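PDB 4NHB: TRAP dicarboxylate transporter-DctP subunit from Desulfovibrio desulfuricans subsp. desulfuricans, which binds sn-glycerol 3-phosphate and probably delivers it, as the periplasmic solute-binding component, to a TRAP transporter in the cytoplasmic membrane. Local coordinates for residues A[149-154]-A[208-213]; A[169-174]-A[190-195]; A[176-181]-A[232-237]; A[225-230]-A[290-295]. All coordinates share one frame; numbering follows the deposited sequence.

Contact 1 of 4, residues A[149-154]-A[208-213]. With G3P (sn-glycerol-3-phosphate), chain P.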
# COMPACT_ATOMS: atom_id res chain seq x y z
N GLY A 149 -5.06 -4.30 -0.83
CA GLY A 149 -6.28 -4.53 -1.55
C GLY A 149 -6.59 -3.47 -2.58
O GLY A 149 -6.07 -2.37 -2.53
N PHE A 150 -7.45 -3.83 -3.54
CA PHE A 150 -7.93 -2.91 -4.52
C PHE A 150 -8.72 -1.75 -3.91
O PHE A 150 -9.46 -1.94 -2.95
CB PHE A 150 -8.79 -3.64 -5.56
CG PHE A 150 -7.96 -4.44 -6.56
CD1 PHE A 150 -7.36 -3.82 -7.66
CD2 PHE A 150 -7.78 -5.80 -6.38
CE1 PHE A 150 -6.59 -4.55 -8.58
CE2 PHE A 150 -7.01 -6.55 -7.30
CZ PHE A 150 -6.42 -5.93 -8.39
N ARG A 151 -8.55 -0.56 -4.48
CA ARG A 151 -9.23 0.64 -3.94
C ARG A 151 -10.62 0.77 -4.54
O ARG A 151 -10.79 0.63 -5.75
CB ARG A 151 -8.43 1.92 -4.22
CG ARG A 151 -6.94 1.85 -3.77
CD ARG A 151 -6.23 3.20 -3.83
NE ARG A 151 -6.66 4.10 -2.77
CZ ARG A 151 -5.93 4.48 -1.72
NH1 ARG A 151 -6.45 5.27 -0.80
NH2 ARG A 151 -4.68 4.09 -1.58
N HIS A 152 -11.60 1.05 -3.68
CA HIS A 152 -13.00 1.26 -4.06
C HIS A 152 -13.46 2.59 -3.48
O HIS A 152 -12.99 3.01 -2.41
CB HIS A 152 -13.85 0.13 -3.49
CG HIS A 152 -13.39 -1.22 -3.92
ND1 HIS A 152 -13.23 -1.55 -5.24
CD2 HIS A 152 -12.99 -2.31 -3.21
CE1 HIS A 152 -12.80 -2.80 -5.34
NE2 HIS A 152 -12.63 -3.28 -4.12
N PHE A 153 -14.38 3.25 -4.18
CA PHE A 153 -14.88 4.55 -3.72
C PHE A 153 -15.81 4.41 -2.53
O PHE A 153 -16.55 3.44 -2.42
CB PHE A 153 -15.60 5.30 -4.86
CG PHE A 153 -14.67 5.75 -5.92
CD1 PHE A 153 -13.90 6.87 -5.73
CD2 PHE A 153 -14.54 5.02 -7.09
CE1 PHE A 153 -13.01 7.28 -6.70
CE2 PHE A 153 -13.65 5.42 -8.05
CZ PHE A 153 -12.89 6.56 -7.86
N TYR A 154 -15.71 5.37 -1.61
CA TYR A 154 -16.68 5.53 -0.54
C TYR A 154 -17.16 7.00 -0.58
O TYR A 154 -16.36 7.90 -0.82
CB TYR A 154 -16.08 5.18 0.84
CG TYR A 154 -14.83 5.97 1.21
CD1 TYR A 154 -14.94 7.19 1.87
CD2 TYR A 154 -13.54 5.50 0.91
CE1 TYR A 154 -13.85 7.90 2.21
CE2 TYR A 154 -12.44 6.22 1.26
CZ TYR A 154 -12.59 7.43 1.90
OH TYR A 154 -11.52 8.20 2.29
N GLY A 208 -16.12 12.01 0.50
CA GLY A 208 -15.66 10.63 0.37
C GLY A 208 -14.19 10.51 0.01
O GLY A 208 -13.38 11.40 0.29
N GLY A 209 -13.85 9.40 -0.65
CA GLY A 209 -12.49 9.06 -1.04
C GLY A 209 -12.47 7.69 -1.69
O GLY A 209 -13.51 7.21 -2.07
N ASP A 210 -11.31 7.05 -1.83
CA ASP A 210 -11.30 5.65 -2.23
C ASP A 210 -10.17 4.97 -1.42
O ASP A 210 -9.09 5.55 -1.26
CB ASP A 210 -11.03 5.46 -3.72
CG ASP A 210 -9.72 6.07 -4.15
OD1 ASP A 210 -9.66 7.31 -4.30
OD2 ASP A 210 -8.72 5.34 -4.37
N SER A 211 -10.48 3.78 -0.93
CA SER A 211 -9.57 3.00 -0.08
C SER A 211 -9.76 1.53 -0.33
O SER A 211 -10.81 1.10 -0.82
CB SER A 211 -9.85 3.28 1.38
OG SER A 211 -9.33 4.52 1.81
N PRO A 212 -8.76 0.72 0.05
CA PRO A 212 -9.02 -0.71 0.13
C PRO A 212 -10.16 -1.02 1.11
O PRO A 212 -10.37 -0.25 2.07
CB PRO A 212 -7.70 -1.29 0.69
CG PRO A 212 -6.66 -0.28 0.36
CD PRO A 212 -7.37 1.07 0.43
N LEU A 213 -10.86 -2.13 0.92
CA LEU A 213 -11.94 -2.48 1.83
C LEU A 213 -11.45 -2.68 3.23
O LEU A 213 -12.17 -2.38 4.18
CB LEU A 213 -12.68 -3.73 1.36
CG LEU A 213 -13.61 -3.48 0.15
CD1 LEU A 213 -13.84 -4.73 -0.68
CD2 LEU A 213 -14.94 -2.90 0.60
O1 G3P P . 0.76 2.85 -0.88
C1 G3P P . 0.20 4.12 -0.77
C2 G3P P . -1.08 4.06 0.07
O2 G3P P . -0.77 3.55 1.34
C3 G3P P . -1.68 5.47 0.21
O1P G3P P . -3.05 5.37 0.42
O4P G3P P . -3.02 4.29 2.60
O2P G3P P . -3.04 6.83 2.48
O3P G3P P . -5.10 5.55 1.92
P G3P P . -3.57 5.53 1.95
O HOH W 1 -10.44 -3.74 -1.39
O HOH W 2 -9.13 7.15 1.24

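Contact 2 of 4, residues A[169-174]-A[190-195]. With G3P (sn-glycerol-3-phosphate), chain P.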
# COMPACT_ATOMS: atom_id res chain seq x y z
N ARG A 169 -15.81 16.77 -2.72
CA ARG A 169 -14.52 16.91 -2.11
C ARG A 169 -14.04 15.52 -1.72
O ARG A 169 -14.45 15.00 -0.69
CB ARG A 169 -14.60 17.79 -0.86
CG ARG A 169 -14.97 19.25 -1.14
CD ARG A 169 -15.27 20.00 0.15
NE ARG A 169 -14.90 21.41 0.03
CZ ARG A 169 -15.63 22.35 -0.58
NH1 ARG A 169 -15.20 23.61 -0.62
NH2 ARG A 169 -16.80 22.03 -1.14
N MET A 170 -13.20 14.90 -2.52
CA MET A 170 -12.75 13.54 -2.15
C MET A 170 -11.34 13.54 -1.54
O MET A 170 -10.41 14.13 -2.07
CB MET A 170 -12.78 12.59 -3.35
CG MET A 170 -14.08 12.50 -4.06
SD MET A 170 -15.34 11.66 -3.16
CE MET A 170 -15.02 9.98 -3.60
N ARG A 171 -11.19 12.83 -0.44
CA ARG A 171 -9.85 12.61 0.10
C ARG A 171 -8.98 11.89 -0.91
O ARG A 171 -9.44 11.01 -1.60
CB ARG A 171 -9.92 11.80 1.38
CG ARG A 171 -8.56 11.68 2.08
CD ARG A 171 -7.94 10.27 1.86
NE ARG A 171 -6.53 10.22 2.24
CZ ARG A 171 -5.82 9.10 2.34
NH1 ARG A 171 -6.39 7.93 2.09
NH2 ARG A 171 -4.55 9.16 2.66
N VAL A 172 -7.71 12.27 -0.97
CA VAL A 172 -6.72 11.52 -1.70
C VAL A 172 -5.47 11.50 -0.85
O VAL A 172 -5.26 12.41 -0.07
CB VAL A 172 -6.38 12.14 -3.07
CG1 VAL A 172 -7.62 12.18 -3.94
CG2 VAL A 172 -5.81 13.52 -2.91
N PRO A 173 -4.67 10.45 -0.98
CA PRO A 173 -3.36 10.43 -0.32
C PRO A 173 -2.48 11.53 -0.90
O PRO A 173 -2.66 11.84 -2.08
CB PRO A 173 -2.80 9.06 -0.71
CG PRO A 173 -3.98 8.17 -0.87
CD PRO A 173 -5.01 9.14 -1.56
N ASN A 174 -1.56 12.06 -0.11
CA ASN A 174 -0.65 13.12 -0.57
C ASN A 174 0.60 12.52 -1.19
O ASN A 174 1.69 12.62 -0.66
CB ASN A 174 -0.26 14.04 0.58
CG ASN A 174 0.33 15.38 0.10
OD1 ASN A 174 0.34 15.68 -1.09
ND2 ASN A 174 0.81 16.17 1.03
N GLN A 190 -8.64 16.16 -2.09
CA GLN A 190 -8.22 16.80 -0.86
C GLN A 190 -7.10 15.97 -0.25
O GLN A 190 -7.37 14.98 0.49
CB GLN A 190 -9.40 16.91 0.09
CG GLN A 190 -10.74 17.24 -0.59
CD GLN A 190 -10.82 18.67 -1.08
OE1 GLN A 190 -10.39 19.61 -0.38
NE2 GLN A 190 -11.38 18.86 -2.27
N PRO A 191 -5.83 16.33 -0.56
CA PRO A 191 -4.71 15.53 -0.06
C PRO A 191 -4.62 15.58 1.44
O PRO A 191 -4.70 16.66 2.03
CB PRO A 191 -3.48 16.22 -0.66
CG PRO A 191 -4.00 17.16 -1.71
CD PRO A 191 -5.37 17.53 -1.29
N MET A 192 -4.47 14.42 2.05
CA MET A 192 -4.15 14.34 3.46
C MET A 192 -3.61 12.95 3.84
O MET A 192 -4.05 11.93 3.27
CB MET A 192 -5.38 14.66 4.29
CG MET A 192 -6.46 13.63 4.19
SD MET A 192 -7.95 14.17 5.06
CE MET A 192 -8.69 15.32 3.92
N PRO A 193 -2.65 12.89 4.78
CA PRO A 193 -2.22 11.57 5.26
C PRO A 193 -3.37 10.71 5.78
O PRO A 193 -4.39 11.19 6.27
CB PRO A 193 -1.25 11.90 6.41
CG PRO A 193 -0.77 13.26 6.11
CD PRO A 193 -1.83 13.98 5.33
N PHE A 194 -3.15 9.40 5.71
CA PHE A 194 -4.16 8.46 6.18
C PHE A 194 -4.61 8.71 7.64
O PHE A 194 -5.79 8.60 7.98
CB PHE A 194 -3.60 7.05 6.06
CG PHE A 194 -4.62 6.01 6.35
CD1 PHE A 194 -5.66 5.80 5.45
CD2 PHE A 194 -4.58 5.27 7.53
CE1 PHE A 194 -6.64 4.85 5.72
CE2 PHE A 194 -5.56 4.33 7.81
CZ PHE A 194 -6.58 4.12 6.91
N ALA A 195 -3.64 9.02 8.49
CA ALA A 195 -3.89 9.27 9.90
C ALA A 195 -4.97 10.34 10.13
O ALA A 195 -5.67 10.31 11.14
CB ALA A 195 -2.60 9.66 10.60
O1 G3P P . 0.76 2.85 -0.88
C1 G3P P . 0.20 4.12 -0.77
C2 G3P P . -1.08 4.06 0.07
O2 G3P P . -0.77 3.55 1.34
C3 G3P P . -1.68 5.47 0.21
O1P G3P P . -3.05 5.37 0.42
O4P G3P P . -3.02 4.29 2.60
O2P G3P P . -3.04 6.83 2.48
O3P G3P P . -5.10 5.55 1.92
P G3P P . -3.57 5.53 1.95

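Contact 3 of 4, residues A[176-181]-A[232-237]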
# COMPACT_ATOMS: atom_id res chain seq x y z
N PRO A 176 2.19 11.79 -5.29
CA PRO A 176 1.88 12.30 -6.63
C PRO A 176 0.98 11.41 -7.51
O PRO A 176 -0.00 11.85 -8.16
CB PRO A 176 3.28 12.49 -7.23
CG PRO A 176 4.08 12.94 -6.05
CD PRO A 176 3.58 12.07 -4.91
N LEU A 177 1.26 10.12 -7.53
CA LEU A 177 0.48 9.25 -8.38
C LEU A 177 -1.05 9.33 -8.09
O LEU A 177 -1.87 9.20 -9.01
CB LEU A 177 1.04 7.82 -8.31
CG LEU A 177 0.48 6.88 -7.28
CD1 LEU A 177 -0.73 6.22 -7.87
CD2 LEU A 177 1.51 5.81 -6.89
N TYR A 178 -1.43 9.58 -6.83
CA TYR A 178 -2.85 9.74 -6.43
C TYR A 178 -3.50 11.13 -6.77
O TYR A 178 -4.64 11.20 -7.19
CB TYR A 178 -3.00 9.47 -4.93
CG TYR A 178 -2.91 7.99 -4.58
CD1 TYR A 178 -4.00 7.19 -4.69
CD2 TYR A 178 -1.70 7.41 -4.21
CE1 TYR A 178 -3.93 5.82 -4.37
CE2 TYR A 178 -1.62 6.04 -3.93
CZ TYR A 178 -2.75 5.28 -3.99
OH TYR A 178 -2.70 3.93 -3.73
N THR A 179 -2.76 12.20 -6.54
CA THR A 179 -3.26 13.54 -6.86
C THR A 179 -3.38 13.66 -8.38
O THR A 179 -4.36 14.21 -8.88
CB THR A 179 -2.34 14.65 -6.28
OG1 THR A 179 -1.00 14.47 -6.75
CG2 THR A 179 -2.34 14.62 -4.73
N ASN A 180 -2.41 13.11 -9.10
CA ASN A 180 -2.50 13.09 -10.56
C ASN A 180 -3.69 12.28 -11.06
O ASN A 180 -4.43 12.67 -11.96
CB ASN A 180 -1.23 12.53 -11.17
CG ASN A 180 -1.24 12.65 -12.67
OD1 ASN A 180 -1.27 13.77 -13.20
ND2 ASN A 180 -1.31 11.53 -13.36
N PHE A 181 -3.89 11.11 -10.47
CA PHE A 181 -4.93 10.28 -10.92
C PHE A 181 -6.30 10.92 -10.63
O PHE A 181 -7.23 10.82 -11.44
CB PHE A 181 -4.80 8.89 -10.27
CG PHE A 181 -5.89 7.98 -10.63
CD1 PHE A 181 -5.97 7.45 -11.89
CD2 PHE A 181 -6.88 7.68 -9.71
CE1 PHE A 181 -7.01 6.62 -12.23
CE2 PHE A 181 -7.90 6.83 -10.06
CZ PHE A 181 -7.97 6.31 -11.31
N GLY A 232 -11.58 -0.50 -8.20
CA GLY A 232 -10.35 -1.28 -8.18
C GLY A 232 -9.36 -0.73 -9.17
O GLY A 232 -8.61 -1.47 -9.77
N HIS A 233 -9.38 0.59 -9.32
CA HIS A 233 -8.52 1.31 -10.23
C HIS A 233 -7.05 1.22 -9.86
O HIS A 233 -6.18 1.37 -10.72
CB HIS A 233 -8.94 2.76 -10.26
CG HIS A 233 -9.27 3.30 -8.91
ND1 HIS A 233 -10.47 3.04 -8.29
CD2 HIS A 233 -8.57 4.10 -8.07
CE1 HIS A 233 -10.50 3.65 -7.11
NE2 HIS A 233 -9.36 4.29 -6.95
N ILE A 234 -6.79 1.04 -8.57
CA ILE A 234 -5.43 0.81 -8.07
C ILE A 234 -5.45 -0.33 -7.02
O ILE A 234 -6.37 -0.41 -6.22
CB ILE A 234 -4.90 2.03 -7.37
CG1 ILE A 234 -4.57 3.12 -8.39
CG2 ILE A 234 -3.64 1.68 -6.55
CD1 ILE A 234 -4.34 4.44 -7.79
N LEU A 235 -4.41 -1.16 -7.03
CA LEU A 235 -4.19 -2.17 -5.99
C LEU A 235 -3.11 -1.63 -5.06
O LEU A 235 -1.99 -1.38 -5.49
CB LEU A 235 -3.75 -3.48 -6.63
CG LEU A 235 -3.14 -4.52 -5.69
CD1 LEU A 235 -4.15 -4.96 -4.59
CD2 LEU A 235 -2.64 -5.72 -6.48
N VAL A 236 -3.44 -1.42 -3.80
CA VAL A 236 -2.45 -0.97 -2.87
C VAL A 236 -1.45 -2.09 -2.55
O VAL A 236 -1.82 -3.20 -2.20
CB VAL A 236 -3.10 -0.40 -1.56
CG1 VAL A 236 -2.06 0.09 -0.53
CG2 VAL A 236 -4.07 0.72 -1.90
N ILE A 237 -0.18 -1.74 -2.69
CA ILE A 237 0.93 -2.65 -2.41
C ILE A 237 1.85 -1.98 -1.39
O ILE A 237 2.33 -0.87 -1.61
CB ILE A 237 1.74 -2.92 -3.68
CG1 ILE A 237 0.89 -3.67 -4.73
CG2 ILE A 237 3.04 -3.68 -3.36
CD1 ILE A 237 0.57 -5.14 -4.36

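Contact 4 of 4, residues A[225-230]-A[290-295]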
# COMPACT_ATOMS: atom_id res chain seq x y z
N THR A 225 -20.01 7.51 5.26
CA THR A 225 -20.07 7.51 3.81
C THR A 225 -20.52 6.12 3.38
O THR A 225 -19.70 5.26 3.10
CB THR A 225 -18.69 7.77 3.20
OG1 THR A 225 -17.71 6.88 3.78
CG2 THR A 225 -18.27 9.20 3.47
N PRO A 226 -21.83 5.89 3.35
CA PRO A 226 -22.30 4.51 3.28
C PRO A 226 -22.24 3.90 1.88
O PRO A 226 -22.41 2.69 1.75
CB PRO A 226 -23.77 4.61 3.77
CG PRO A 226 -23.94 5.99 4.24
CD PRO A 226 -22.92 6.84 3.60
N GLU A 227 -22.02 4.72 0.86
CA GLU A 227 -22.12 4.24 -0.50
C GLU A 227 -20.74 3.89 -1.05
O GLU A 227 -19.90 4.75 -1.25
CB GLU A 227 -22.79 5.28 -1.40
CG GLU A 227 -23.97 6.05 -0.74
CD GLU A 227 -25.26 5.26 -0.63
OE1 GLU A 227 -25.39 4.20 -1.27
OE2 GLU A 227 -26.17 5.72 0.10
N ILE A 228 -20.50 2.62 -1.26
CA ILE A 228 -19.24 2.20 -1.84
C ILE A 228 -19.45 1.83 -3.30
O ILE A 228 -20.42 1.12 -3.64
CB ILE A 228 -18.66 1.00 -1.11
CG1 ILE A 228 -18.00 1.43 0.21
CG2 ILE A 228 -17.57 0.35 -1.99
CD1 ILE A 228 -18.96 1.93 1.27
N SER A 229 -18.58 2.32 -4.18
CA SER A 229 -18.63 1.88 -5.58
C SER A 229 -17.35 1.11 -5.91
O SER A 229 -16.25 1.59 -5.71
CB SER A 229 -18.85 3.04 -6.56
OG SER A 229 -20.19 3.54 -6.51
N LEU A 230 -17.52 -0.12 -6.39
CA LEU A 230 -16.40 -0.96 -6.74
C LEU A 230 -15.78 -0.44 -8.00
O LEU A 230 -16.45 -0.28 -9.00
CB LEU A 230 -16.86 -2.39 -6.91
CG LEU A 230 -17.47 -2.94 -5.62
CD1 LEU A 230 -17.86 -4.40 -5.78
CD2 LEU A 230 -16.52 -2.77 -4.44
N ASN A 290 -24.20 0.54 1.15
CA ASN A 290 -24.57 0.13 -0.20
C ASN A 290 -23.34 -0.11 -1.07
O ASN A 290 -22.30 0.55 -0.92
CB ASN A 290 -25.46 1.20 -0.83
CG ASN A 290 -26.84 1.29 -0.17
OD1 ASN A 290 -27.15 0.55 0.77
ND2 ASN A 290 -27.67 2.22 -0.66
N ILE A 291 -23.44 -1.07 -1.98
CA ILE A 291 -22.39 -1.27 -2.95
C ILE A 291 -22.96 -1.03 -4.33
O ILE A 291 -23.98 -1.59 -4.68
CB ILE A 291 -21.80 -2.70 -2.87
CG1 ILE A 291 -21.15 -2.89 -1.49
CG2 ILE A 291 -20.80 -2.91 -4.00
CD1 ILE A 291 -20.66 -4.30 -1.20
N HIS A 292 -22.26 -0.23 -5.10
CA HIS A 292 -22.72 0.15 -6.41
C HIS A 292 -21.74 -0.32 -7.46
O HIS A 292 -20.59 -0.66 -7.17
CB HIS A 292 -22.86 1.67 -6.50
CG HIS A 292 -23.78 2.24 -5.47
ND1 HIS A 292 -25.07 1.81 -5.29
CD2 HIS A 292 -23.58 3.21 -4.54
CE1 HIS A 292 -25.64 2.49 -4.31
NE2 HIS A 292 -24.75 3.35 -3.84
N GLU A 293 -22.23 -0.29 -8.69
CA GLU A 293 -21.47 -0.69 -9.85
C GLU A 293 -21.35 0.51 -10.77
O GLU A 293 -22.36 1.00 -11.30
CB GLU A 293 -22.18 -1.85 -10.58
CG GLU A 293 -21.34 -2.48 -11.67
CD GLU A 293 -20.36 -3.51 -11.14
OE1 GLU A 293 -19.29 -3.12 -10.62
OE2 GLU A 293 -20.68 -4.72 -11.25
N PRO A 294 -20.13 1.02 -10.96
CA PRO A 294 -20.14 2.14 -11.89
C PRO A 294 -20.93 1.74 -13.14
O PRO A 294 -21.18 0.55 -13.39
CB PRO A 294 -18.66 2.35 -12.22
CG PRO A 294 -17.92 1.75 -11.09
CD PRO A 294 -18.77 0.61 -10.58
N SER A 295 -21.31 2.75 -13.90
CA SER A 295 -22.05 2.56 -15.12
C SER A 295 -21.01 2.39 -16.21
O SER A 295 -19.89 2.91 -16.09
CB SER A 295 -22.89 3.80 -15.38
OG SER A 295 -22.04 4.92 -15.54

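Contact 1 of 4, residues A[149-154]-A[208-213]
The carbonyl oxygen D210 O is held by three donors: R151 NH1 at 2.7 Å, a water that also bridges Y154 OH and S211 OG, and, weakly, R151 NE. The NH1 bond is nearly straight and lies in both the carbonyl and the guanidinium planes. R151 NE turns mainly to the D210 carboxylate, a salt bridge of 2.9 Å to OD2 that meets this oxygen from above its plane, the two flat groups standing 71° apart. A bend at chi3 (73°) brings the guanidinium round to this side-on grip, while P212 CD lies over one of its faces. Thus fixed, the group presents its other N-H bonds to the ligand: R151 NH1 reaches G3P O3P at 3.0 Å and NH2 reaches O1P at 2.9 Å. D210 is therefore a second-shell residue, and its charge would be expected to offset part of that of R151, although D210 OD2 also accepts from H233 NE2.

Behind the site the strands pair antiparallel, with H152–S211 and Y154–G209 as hydrogen-bonded pairs; H152 N to S211 O, 3.0 Å, is almost linear. The Y154 ring, its CG in the crowded position between backbone N and carbonyl carbon (chi1 56°), lies flat against the glycine backbone, with G209 CA 3.7 Å from the ring centroid in a CH-pi contact. On the opposite face of the sheet, D210 CB makes an off-centre CH-pi contact with F153.

Strand 146-155 is flanked by strands 208-212, 227-229 and 235-243 of the mixed sheet, and beyond P212, an N-cap, L213 packs on helix 252-286.

Contact 2 of 4, residues A[169-174]-A[190-195]
Strands 169-172 and 188-191 are the parallel pair of a beta-alpha-beta unit connected by helix 176-184, and the chain beyond each strand runs to the phosphate of the bound G3P. The tight part centres on R171. Its CG is anti to the backbone N (chi1 -173°) and packs on M192 CG at 3.6 Å, and a bend at chi2 (-104°) sends the chain along the second segment. There NE and NH2 together clasp one acceptor, M192 O, with NH2 at 2.9 Å; both bonds lie in the guanidinium plane. This clamp fixes the rotation of the group, so that NH1 and NH2 each reach a different phosphate oxygen, O3P and O2P. P173 N covers part of one guanidinium face, and F194 stands with its ring edge toward R171 NH1.

Three backbone bonds zip the strands: Q190 N to M170 O, V172 N to Q190 O, and M192 N to V172 O.

The solvent side is looser. R169 CB and CG merely cross the Q190 amide obliquely, whose NE2 is bonded to S188 O, and exposed N174 brushes P191 CB with its OD1. At the phosphate, by contrast, R171 NH1 meets G3P O3P at 2.7 Å in a nearly straight bond.

Contact 3 of 4, residues A[176-181]-A[232-237]
Helix 176-184, the crossover helix of a beta-alpha-beta unit, packs its first turns here against residues 232-237, which lead into strand 235-243, at the wall of the G3P pocket, to which V236 belongs. No hydrogen bond crosses the contact; it is made by side chains, between backbones whose nearest CA atoms are more than 9 Å apart.

I234 sits in the middle. Its CD1, at the end of an extended branch (chi2 167°), meets Y178 CE1 at 3.7 Å and L177 CD1 at 4.0 Å, the leucine and isoleucine touching tip to tip. L177 CD1 also lies over one face of the Y178 ring, toward its rim, so the three side chains interlock. I234 CG2 reaches the phenolic end of the tyrosine, 3.7 Å from Y178 OH, and V236, its side chain crossing that of Y178 at about a right angle, brings CG2 to 3.9 Å from Y178 OH. That hydroxyl, flanked here by two methyl groups, is satisfied by E107, with a weak bond from R151; both are ligand-binding residues, which makes Y178 a second-shell neighbour of the site.

One turn on, F181 has CG anti to its backbone N (chi1 177°) and reaches H233. The ring planes are only 11° apart but slid apart with 5.4 Å between centroids, so they barely overlap, and the closest approach is F181 CE2 to H233 CD2 at 3.4 Å. Both imidazole nitrogens are engaged, ND1 by S231 and NE2 by D210.

Around this buried layer, L177 packs on helix 311-316, H233 stacks on F153 of strand 146-155, and L235, pointing away, touches helix 115-122.

Contact 4 of 4, residues A[225-230]-A[290-295]
From the backbone of E227 the side chain leaves with CG anti to the carbonyl carbon and folds back at chi2 (-76°). Its CB lies 3.7 Å from H292 NE2, and CG, 4.2 Å from the same nitrogen, crosses the imidazole obliquely. CD lies at the edge of the H292 ring, in its plane and 3.8 Å from NE2, with the carboxylate plane only 13° from that of the ring. At the tip, OE1 accepts from H292 NE2 at 2.8 Å in a somewhat bent bond, approached from above the carboxylate plane yet lying near the plane of the ring. OE1 also comes to 3.0 Å from N290 CB. The carboxylate would be expected to favour a protonated imidazole. S229 OG lies at the other end of the ring, in its plane and close to H292 CB, so the ring edge is bracketed by residues of one strand.

The backbones beneath form a parallel beta pair, strand 290-292 adding to strand 227-229 at the margin of the mixed sheet, with E227 beside N290, I228 beside I291 and S229 beside H292. A ladder of four bonds alternates between them: N290 N to P226 O, I228 N to N290 O, H292 N to I228 O at 2.7 Å, and L230 N to H292 O.

On the other face I228 and I291 pack on helix 252-286, and I291 CG2 meets L230 CG at 3.7 Å. Where the strands part, P294 CD closes on L230 O at 2.9 Å.

Contacts 1 and 3 are buried, contact 2 is partly so, and contact 4 lies at the surface, its centre about 22 Å from that of the chain. Contacts 1, 3 and 4 share the mixed sheet: strand 146-155 bonds through R151 to G232 and I234 of contact 3 and through F153 to S229 of contact 4. Contact 2 belongs to the small parallel sheet, tied to contact 1 by G208 and R171, while helix 176-184 joins contacts 2 and 3. Contacts 1 and 2 each contribute a ligand-binding arginine, contact 3 apolar and aromatic side chains beside the pocket, without a hydrogen bond across it, and contact 4 a ladder with a histidine–carboxylate bond far from the ligand.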